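Local structure of Cap5O (Staphylococcus aureus, 3OJO) at residues Gly39-Asn43 / Gln44-Asp48; Leu107-Arg110 / Ala111-Ser114; Lys134-Asp137 / Asp138-Pro142; Pro142-Asn146 / Leu147-Ile151. The protein is a capsule-biosynthesis dehydrogenase that binds NAD and probably oxidises UDP-N-acetyl-mannosamine. All blocks are in the same frame, centred on the assembly; numbering follows the deposited sequence.

Contact 1: residues Gly39-Asn43 / Gln44-Asp48; sequences GVDIN and QQTID. With NAD (nicotinamide-adenine-dinucleotide), chain J.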
# COMPACT_ATOMS: atom_id res chain seq x y z
N GLY B 39 -31.12 25.01 8.11
CA GLY B 39 -30.25 24.06 8.77
C GLY B 39 -31.10 23.14 9.62
O GLY B 39 -31.91 23.60 10.42
N VAL B 40 -30.92 21.82 9.45
CA VAL B 40 -31.66 20.81 10.19
C VAL B 40 -30.74 19.95 11.05
O VAL B 40 -29.81 19.33 10.52
CB VAL B 40 -32.56 19.95 9.25
CG1 VAL B 40 -33.23 18.80 10.01
CG2 VAL B 40 -33.61 20.81 8.57
N ASP B 41 -31.06 19.87 12.36
CA ASP B 41 -30.38 19.03 13.36
C ASP B 41 -31.36 18.51 14.42
O ASP B 41 -32.20 19.27 14.91
CB ASP B 41 -29.22 19.75 14.05
CG ASP B 41 -28.14 18.81 14.51
OD1 ASP B 41 -28.40 18.04 15.45
OD2 ASP B 41 -27.06 18.79 13.90
N ILE B 42 -31.23 17.23 14.79
CA ILE B 42 -32.06 16.57 15.81
C ILE B 42 -31.61 16.93 17.23
O ILE B 42 -32.37 16.70 18.17
CB ILE B 42 -32.19 15.03 15.59
CG1 ILE B 42 -30.83 14.36 15.39
CG2 ILE B 42 -33.14 14.73 14.42
CD1 ILE B 42 -30.75 12.92 15.81
N ASN B 43 -30.38 17.48 17.40
CA ASN B 43 -29.89 17.88 18.72
C ASN B 43 -30.41 19.29 19.08
O ASN B 43 -30.02 20.27 18.46
CB ASN B 43 -28.36 17.82 18.80
CG ASN B 43 -27.80 17.88 20.21
OD1 ASN B 43 -28.46 18.27 21.16
ND2 ASN B 43 -26.56 17.48 20.40
N GLN B 44 -31.31 19.36 20.08
CA GLN B 44 -31.92 20.61 20.54
C GLN B 44 -30.86 21.54 21.14
O GLN B 44 -30.95 22.75 20.96
CB GLN B 44 -33.04 20.33 21.55
CG GLN B 44 -33.99 21.51 21.81
CD GLN B 44 -35.00 21.68 20.70
OE1 GLN B 44 -34.99 22.68 19.99
NE2 GLN B 44 -35.85 20.69 20.48
N GLN B 45 -29.87 20.99 21.85
CA GLN B 45 -28.76 21.74 22.44
C GLN B 45 -28.03 22.53 21.35
O GLN B 45 -27.76 23.72 21.54
CB GLN B 45 -27.81 20.79 23.18
CG GLN B 45 -26.54 21.42 23.78
CD GLN B 45 -25.91 20.52 24.83
OE1 GLN B 45 -25.67 20.93 25.97
NE2 GLN B 45 -25.68 19.25 24.50
N THR B 46 -27.77 21.88 20.20
CA THR B 46 -27.15 22.45 19.00
C THR B 46 -28.02 23.59 18.44
O THR B 46 -27.50 24.68 18.20
CB THR B 46 -26.87 21.30 17.97
OG1 THR B 46 -25.79 20.52 18.47
CG2 THR B 46 -26.53 21.81 16.56
N ILE B 47 -29.34 23.33 18.26
CA ILE B 47 -30.34 24.27 17.75
C ILE B 47 -30.48 25.51 18.68
O ILE B 47 -30.54 26.64 18.18
CB ILE B 47 -31.69 23.56 17.46
CG1 ILE B 47 -31.55 22.45 16.38
CG2 ILE B 47 -32.83 24.57 17.14
CD1 ILE B 47 -31.15 22.91 14.88
N ASP B 48 -30.50 25.29 20.01
CA ASP B 48 -30.59 26.36 21.00
C ASP B 48 -29.38 27.27 20.93
O ASP B 48 -29.54 28.49 20.91
CB ASP B 48 -30.76 25.79 22.43
CG ASP B 48 -32.10 25.11 22.71
OD1 ASP B 48 -33.02 25.20 21.85
OD2 ASP B 48 -32.21 24.47 23.78
PA NAD J . -20.81 15.62 13.41
O1A NAD J . -21.07 14.63 14.47
O2A NAD J . -19.92 16.71 13.87
O5B NAD J . -22.22 16.24 12.93
C5B NAD J . -23.35 15.44 12.71
C4B NAD J . -24.56 16.24 13.11
O4B NAD J . -25.71 15.70 12.49
C3B NAD J . -24.80 16.25 14.63
O3B NAD J . -25.07 17.58 15.06
C2B NAD J . -26.08 15.43 14.77
O2B NAD J . -26.88 15.81 15.87
C1B NAD J . -26.77 15.67 13.44
N9A NAD J . -27.71 14.58 13.12
C8A NAD J . -27.51 13.24 13.35
N7A NAD J . -28.54 12.55 12.82
C5A NAD J . -29.39 13.44 12.26
C6A NAD J . -30.61 13.28 11.60
N6A NAD J . -31.10 12.04 11.45
N1A NAD J . -31.29 14.40 11.12
C2A NAD J . -30.75 15.66 11.28
N3A NAD J . -29.54 15.82 11.94
C4A NAD J . -28.88 14.73 12.42
O3 NAD J . -20.23 14.85 12.11
PN NAD J . -19.38 15.56 10.95
O1N NAD J . -17.97 15.63 11.41
O2N NAD J . -20.09 16.79 10.50
O5D NAD J . -19.40 14.48 9.79
C5D NAD J . -20.58 13.81 9.43
C4D NAD J . -20.20 12.69 8.47
O4D NAD J . -19.59 13.22 7.31
C3D NAD J . -19.14 11.73 9.02
O3D NAD J . -19.57 10.80 9.99
C2D NAD J . -18.70 11.08 7.73
O2D NAD J . -19.76 10.30 7.24
C1D NAD J . -18.63 12.29 6.81
N1N NAD J . -17.24 12.79 6.84
C2N NAD J . -16.84 13.81 7.69
C3N NAD J . -15.50 14.21 7.70
C7N NAD J . -15.12 15.56 8.25
O7N NAD J . -14.24 16.36 7.49
N7N NAD J . -15.60 15.95 9.44
C4N NAD J . -14.57 13.56 6.88
C5N NAD J . -14.97 12.51 6.05
C6N NAD J . -16.31 12.13 6.07
O HOH W 1 -24.74 18.29 17.68
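Asn43 holds CG anti to its backbone N (chi1 -165°), and this swings OD1 back over the first turn of the helix that begins at Gln44. Thr46 keeps OG1 on the side of its own backbone N (chi1 -72°), where it lies 3.7 Å from Asn43 ND2; the two side chains cross at about a right angle. Asn43 is the N-cap. Its OD1 accepts a weak, bent bond from Gln45 N at 3.1 Å (132°). The backbone bond from Ile47 N to Asn43 O is straighter. Two residues before the cap, Asp41 OD1 takes the N-H of Asn43 at 2.8 Å on its anti lone pair, which makes an Asx turn. This turn and cap follow strand 36-40 of the Rossmann fold, where an acidic residue characteristically grips the adenosine ribose. Here Asp41 does so with both oxygens: NAD O2B donates to OD1 at 2.7 Å and NAD O3B to OD2 at 2.6 Å. OD2 also receives the N-H of Leu19, in the glycine-rich loop. Four hydrogen bonds therefore grip this carboxylate, two on each oxygen. Ile42 lays CG1 against the adenine, 3.6 Å from NAD C5A. Behind the carboxylate, Ile47 CD1 packs on Asp41 CB at 3.8 Å. A water links Thr46 OG1, at 2.6 Å, to NAD O3B, and bonds weakly to Asn43 ND2.

Contact 2: residues Leu107-Arg110 / Ala111-Ser114; sequences LVMR and ALDS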
# COMPACT_ATOMS: atom_id res chain seq x y z
N LEU B 107 -28.01 6.60 10.04
CA LEU B 107 -28.37 8.01 10.26
C LEU B 107 -28.70 8.71 8.95
O LEU B 107 -29.55 9.60 8.92
CB LEU B 107 -27.35 8.79 11.09
CG LEU B 107 -26.78 8.12 12.36
CD1 LEU B 107 -25.94 9.08 13.14
CD2 LEU B 107 -27.86 7.65 13.28
N VAL B 108 -28.06 8.26 7.85
CA VAL B 108 -28.29 8.74 6.49
C VAL B 108 -29.69 8.30 6.01
O VAL B 108 -30.38 9.05 5.33
CB VAL B 108 -27.18 8.22 5.53
CG1 VAL B 108 -27.38 8.75 4.12
CG2 VAL B 108 -25.80 8.57 6.05
N MET B 109 -30.10 7.08 6.35
CA MET B 109 -31.40 6.55 5.97
C MET B 109 -32.51 7.18 6.83
O MET B 109 -33.55 7.56 6.29
CB MET B 109 -31.39 5.02 5.97
CG MET B 109 -30.46 4.42 4.91
SD MET B 109 -30.71 5.06 3.24
CE MET B 109 -29.14 5.26 2.76
N ARG B 110 -32.24 7.41 8.13
CA ARG B 110 -33.16 8.11 9.03
C ARG B 110 -33.35 9.54 8.51
O ARG B 110 -34.48 9.99 8.42
CB ARG B 110 -32.58 8.15 10.45
CG ARG B 110 -33.38 7.38 11.46
CD ARG B 110 -32.63 7.23 12.78
NE ARG B 110 -31.86 5.98 12.83
CZ ARG B 110 -30.95 5.70 13.76
NH1 ARG B 110 -30.67 6.58 14.71
NH2 ARG B 110 -30.30 4.54 13.73
N ALA B 111 -32.23 10.22 8.13
CA ALA B 111 -32.21 11.55 7.56
C ALA B 111 -32.93 11.58 6.21
O ALA B 111 -33.56 12.59 5.88
CB ALA B 111 -30.79 12.06 7.40
N LEU B 112 -32.82 10.48 5.41
CA LEU B 112 -33.52 10.38 4.13
C LEU B 112 -35.04 10.34 4.38
O LEU B 112 -35.77 11.07 3.70
CB LEU B 112 -33.04 9.20 3.27
CG LEU B 112 -33.62 9.10 1.82
CD1 LEU B 112 -33.30 10.34 0.97
CD2 LEU B 112 -33.17 7.83 1.12
N ASP B 113 -35.49 9.59 5.41
CA ASP B 113 -36.91 9.48 5.77
C ASP B 113 -37.55 10.79 6.27
O ASP B 113 -38.76 10.96 6.12
CB ASP B 113 -37.16 8.35 6.78
CG ASP B 113 -36.99 6.96 6.24
OD1 ASP B 113 -36.59 6.07 7.02
OD2 ASP B 113 -37.26 6.75 5.03
N SER B 114 -36.74 11.71 6.85
CA SER B 114 -37.19 13.02 7.35
C SER B 114 -37.51 13.99 6.19
O SER B 114 -38.36 14.87 6.33
CB SER B 114 -36.13 13.64 8.26
OG SER B 114 -35.11 14.32 7.55
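Leu107-Arg110 and Ala111-Ser114 are successive turns of helix 106-115, joined by i to i+4 backbone bonds; the one from Ala111 N to Leu107 O is 2.9 Å long, and the last, from Ser114 N to Arg110 O, is weak. This helix is the crossover of a beta-alpha-beta unit in the Rossmann domain, between strands 86-89 and 124-127. Its faces have different neighbours. Val108 and Ala111 turn to strand 86-89, where both touch Ile89. Ala111 CB is 3.1 Å from Leu107 O and also lies close to the bound NAD. Leu107 and Ala111 both belong to the NAD pocket. Met109 and Leu112 form the side that meets helix 135-145. They touch each other lightly, Met109 SD to Leu112 CD2 at 4.3 Å. Leu112 CB lies 3.4 Å from Val108 O and nearly as close to Met109 O. Arg110 bends at chi3 and folds its guanidinium back over Leu107. Leu107 CD2 sits against one face of the group, 3.3 Å from its plane and nearer the margin than the middle. Asp113, an exposed residue, has its CB 3.5 Å from Arg110 O. Ser114 sets OG between its backbone N and carbonyl carbon (chi1 83°), and this hydroxyl donates back to Ala111 O at 2.9 Å.

Contact 3: residues Lys134-Asp137 / Asp138-Pro142; sequences KTMD and DFVKP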
# COMPACT_ATOMS: atom_id res chain seq x y z
N LYS B 134 -22.53 1.52 -3.55
CA LYS B 134 -23.87 1.08 -3.97
C LYS B 134 -25.04 1.54 -3.09
O LYS B 134 -26.15 1.08 -3.28
CB LYS B 134 -23.91 -0.40 -4.40
CG LYS B 134 -23.02 -0.64 -5.63
CD LYS B 134 -23.52 -1.74 -6.47
CE LYS B 134 -24.65 -1.46 -7.42
NZ LYS B 134 -24.72 -2.61 -8.36
N THR B 135 -24.79 2.50 -2.16
CA THR B 135 -25.80 3.09 -1.28
C THR B 135 -26.78 3.94 -2.10
O THR B 135 -27.99 3.84 -1.91
CB THR B 135 -25.14 3.93 -0.18
OG1 THR B 135 -24.40 3.05 0.67
CG2 THR B 135 -26.13 4.75 0.66
N MET B 136 -26.25 4.77 -3.00
CA MET B 136 -27.07 5.63 -3.83
C MET B 136 -28.00 4.82 -4.74
O MET B 136 -29.20 5.04 -4.73
CB MET B 136 -26.20 6.60 -4.64
CG MET B 136 -25.47 7.63 -3.80
SD MET B 136 -26.50 8.54 -2.62
CE MET B 136 -27.42 9.58 -3.71
N ASP B 137 -27.43 3.83 -5.42
CA ASP B 137 -28.11 2.94 -6.35
C ASP B 137 -29.02 1.88 -5.71
O ASP B 137 -30.13 1.67 -6.20
CB ASP B 137 -27.08 2.27 -7.29
CG ASP B 137 -26.44 3.24 -8.28
OD1 ASP B 137 -25.28 3.68 -8.02
OD2 ASP B 137 -27.10 3.57 -9.29
N ASP B 138 -28.55 1.19 -4.65
CA ASP B 138 -29.30 0.09 -4.03
C ASP B 138 -30.12 0.42 -2.80
O ASP B 138 -30.96 -0.41 -2.40
CB ASP B 138 -28.37 -1.11 -3.73
CG ASP B 138 -27.61 -1.71 -4.90
OD1 ASP B 138 -27.90 -1.31 -6.07
OD2 ASP B 138 -26.75 -2.58 -4.66
N PHE B 139 -29.88 1.59 -2.16
CA PHE B 139 -30.57 1.97 -0.93
C PHE B 139 -31.33 3.28 -1.03
O PHE B 139 -32.46 3.35 -0.55
CB PHE B 139 -29.59 2.03 0.26
CG PHE B 139 -29.01 0.71 0.71
CD1 PHE B 139 -28.04 0.05 -0.04
CD2 PHE B 139 -29.36 0.17 1.95
CE1 PHE B 139 -27.49 -1.15 0.39
CE2 PHE B 139 -28.80 -1.04 2.39
CZ PHE B 139 -27.87 -1.69 1.61
N VAL B 140 -30.72 4.32 -1.63
CA VAL B 140 -31.36 5.63 -1.78
C VAL B 140 -32.39 5.58 -2.92
O VAL B 140 -33.56 5.86 -2.68
CB VAL B 140 -30.33 6.81 -1.87
CG1 VAL B 140 -31.02 8.15 -2.07
CG2 VAL B 140 -29.44 6.86 -0.63
N LYS B 141 -31.95 5.16 -4.12
CA LYS B 141 -32.77 5.04 -5.34
C LYS B 141 -34.08 4.21 -5.13
O LYS B 141 -35.14 4.77 -5.40
CB LYS B 141 -31.91 4.54 -6.51
CG LYS B 141 -32.55 4.52 -7.88
CD LYS B 141 -31.59 3.87 -8.86
CE LYS B 141 -32.28 3.23 -10.03
NZ LYS B 141 -31.37 2.33 -10.77
N PRO B 142 -34.05 2.97 -4.57
CA PRO B 142 -35.31 2.22 -4.35
C PRO B 142 -36.35 2.89 -3.45
O PRO B 142 -37.55 2.75 -3.68
CB PRO B 142 -34.84 0.92 -3.71
CG PRO B 142 -33.46 0.76 -4.21
CD PRO B 142 -32.90 2.14 -4.18
O HOH W 2 -24.92 -4.60 -5.92
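Residues 134-137 and 138-142 make the first turns of helix 135-145, with Lys134 at the N-cap position and a wider pi-type turn at 138-140. Thr135 O accepts two bonds there: Phe139 N comes from above the carbonyl plane, and Val140 N, at 2.8 Å, lies nearly along the C=O axis. Lys141 N likewise reaches back five residues to Met136 O. The helix kinks at Pro142, whose CD sits 3.5 Å from Asp137 O. Among the side chains, Lys134 bends at chi3 (80°), which brings CE within 3.5 Å of Asp138 OD1. Lys134 NZ stays 4.1 Å from Asp138 OD1, too far for a salt bridge. A water joins them, accepting from Lys134 NZ and donating to Asp138 OD2. NZ also bonds to Leu239 O of the second subunit. Lys134 O faces the rim of the Phe139 ring, level with the ring. Met136 and Val140 run alongside each other, with Met136 SD 3.9 Å from Val140 CG2. Helix 135-145 crosses over between strands 124-127 and 156-159 of the Rossmann sheet. Met136 and Val140 pack on Leu157 of strand 156-159, Val140 also meets helix 106-115, and Glu212 of helix 208-238 accepts the N-H groups of Lys134 and Met136.

Contact 4: residues Pro142-Asn146 / Leu147-Ile151; sequences PVIEN and LGFTI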
# COMPACT_ATOMS: atom_id res chain seq x y z
N PRO B 142 -34.05 2.97 -4.57
CA PRO B 142 -35.31 2.22 -4.35
C PRO B 142 -36.35 2.89 -3.45
O PRO B 142 -37.55 2.75 -3.68
CB PRO B 142 -34.84 0.92 -3.71
CG PRO B 142 -33.46 0.76 -4.21
CD PRO B 142 -32.90 2.14 -4.18
N VAL B 143 -35.88 3.62 -2.42
CA VAL B 143 -36.73 4.34 -1.48
C VAL B 143 -37.45 5.49 -2.22
O VAL B 143 -38.66 5.67 -2.05
CB VAL B 143 -35.90 4.83 -0.25
CG1 VAL B 143 -36.69 5.83 0.60
CG2 VAL B 143 -35.44 3.65 0.59
N ILE B 144 -36.70 6.23 -3.05
CA ILE B 144 -37.24 7.34 -3.81
C ILE B 144 -38.17 6.85 -4.92
O ILE B 144 -39.25 7.41 -5.11
CB ILE B 144 -36.11 8.28 -4.30
CG1 ILE B 144 -35.75 9.32 -3.21
CG2 ILE B 144 -36.52 9.00 -5.55
CD1 ILE B 144 -34.80 8.92 -2.22
N GLU B 145 -37.78 5.78 -5.62
CA GLU B 145 -38.59 5.18 -6.69
C GLU B 145 -39.90 4.56 -6.18
O GLU B 145 -40.87 4.46 -6.94
CB GLU B 145 -37.77 4.23 -7.55
CG GLU B 145 -36.96 4.99 -8.60
CD GLU B 145 -36.03 4.19 -9.49
OE1 GLU B 145 -35.55 3.12 -9.03
OE2 GLU B 145 -35.78 4.63 -10.63
N ASN B 146 -39.95 4.23 -4.88
CA ASN B 146 -41.13 3.70 -4.19
C ASN B 146 -42.23 4.75 -4.10
O ASN B 146 -43.41 4.40 -4.02
CB ASN B 146 -40.78 3.18 -2.81
CG ASN B 146 -41.38 1.82 -2.54
OD1 ASN B 146 -42.31 1.67 -1.74
ND2 ASN B 146 -40.89 0.81 -3.25
N LEU B 147 -41.83 6.04 -4.12
CA LEU B 147 -42.71 7.23 -4.16
C LEU B 147 -42.92 7.52 -5.65
O LEU B 147 -42.20 6.92 -6.43
CB LEU B 147 -42.00 8.42 -3.50
CG LEU B 147 -41.41 8.20 -2.10
CD1 LEU B 147 -40.57 9.37 -1.67
CD2 LEU B 147 -42.49 7.95 -1.09
N GLY B 148 -43.74 8.48 -6.04
CA GLY B 148 -43.93 8.75 -7.47
C GLY B 148 -42.75 9.42 -8.14
O GLY B 148 -42.91 10.51 -8.71
N PHE B 149 -41.55 8.78 -8.10
CA PHE B 149 -40.33 9.38 -8.65
C PHE B 149 -39.47 8.53 -9.58
O PHE B 149 -39.37 7.31 -9.40
CB PHE B 149 -39.48 10.00 -7.53
CG PHE B 149 -40.00 11.29 -6.93
CD1 PHE B 149 -39.89 12.49 -7.62
CD2 PHE B 149 -40.56 11.31 -5.65
CE1 PHE B 149 -40.38 13.69 -7.06
CE2 PHE B 149 -41.03 12.51 -5.09
CZ PHE B 149 -40.93 13.69 -5.80
N THR B 150 -38.83 9.21 -10.56
CA THR B 150 -37.92 8.67 -11.57
C THR B 150 -36.61 9.46 -11.48
O THR B 150 -36.61 10.69 -11.68
CB THR B 150 -38.60 8.66 -12.96
OG1 THR B 150 -39.70 7.75 -12.90
CG2 THR B 150 -37.66 8.22 -14.09
N ILE B 151 -35.52 8.77 -11.14
CA ILE B 151 -34.19 9.36 -10.94
C ILE B 151 -33.60 9.85 -12.26
O ILE B 151 -33.52 9.08 -13.22
CB ILE B 151 -33.25 8.43 -10.10
CG1 ILE B 151 -33.76 8.26 -8.65
CG2 ILE B 151 -31.80 8.95 -10.07
CD1 ILE B 151 -34.60 7.36 -8.39
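The Phe149 ring has the carbonyl oxygen of Ile144 at its edge, near the ring plane, with CD2 4.1 Å from Ile144 O. The ring also makes a cation-pi contact with Lys121, whose NZ bonds to Gly148 O. With chi1 at -73° the Phe149 ring turns its edge to Ile144 O, while CB meets Ile144 CG2 at 3.7 Å. Ile144 CG2 is shared, for Ile151 CD1 approaches it at 3.8 Å. The same CD1 packs tightly against Glu145, 3.4 Å from its CG. Glu145 runs on extended from CG (chi2 177°), which lays CG and CD across the end of Ile151, the side chains crossing at about a right angle. The CA-H of Glu145 points at Phe149 O, a nearly straight CA-H...O contact of 3.5 Å. Leu147 folds back on the helix. Its N donates to Ile144 O at 3.1 Å from well above the carbonyl plane, and its CG lies 3.7 Å from Val143 O. Leu147 O then accepts from Phe149 N, with Gly148 at the centre of an inverse gamma turn. This is the exit from a crossover helix of the Rossmann domain: helix 135-145 gives way to a loop that turns back along it toward strand 156-159.

The four contacts follow one another along the NAD-binding domain, and their distance from the cofactor grows. Contact 1 bonds to the adenosine ribose. Contact 2 borders the same pocket; its centre is about 16 Å from that of contact 1, and the two do not touch. Contacts 3 and 4 lie on the neighbouring helix and the loop after it, with the Thr135 side chain about 11 Å and the Val143 side chain about 14 Å from NAD. Contact 2 packs on both: Met109 CE meets Thr135 CG2 at 3.7 Å, and Leu112 CD1 meets Ile144 CD1 at 3.8 Å. Contacts 3 and 4 share Pro142 and helix 135-145, and Lys141 CG touches Ile151 CD1 at 3.5 Å.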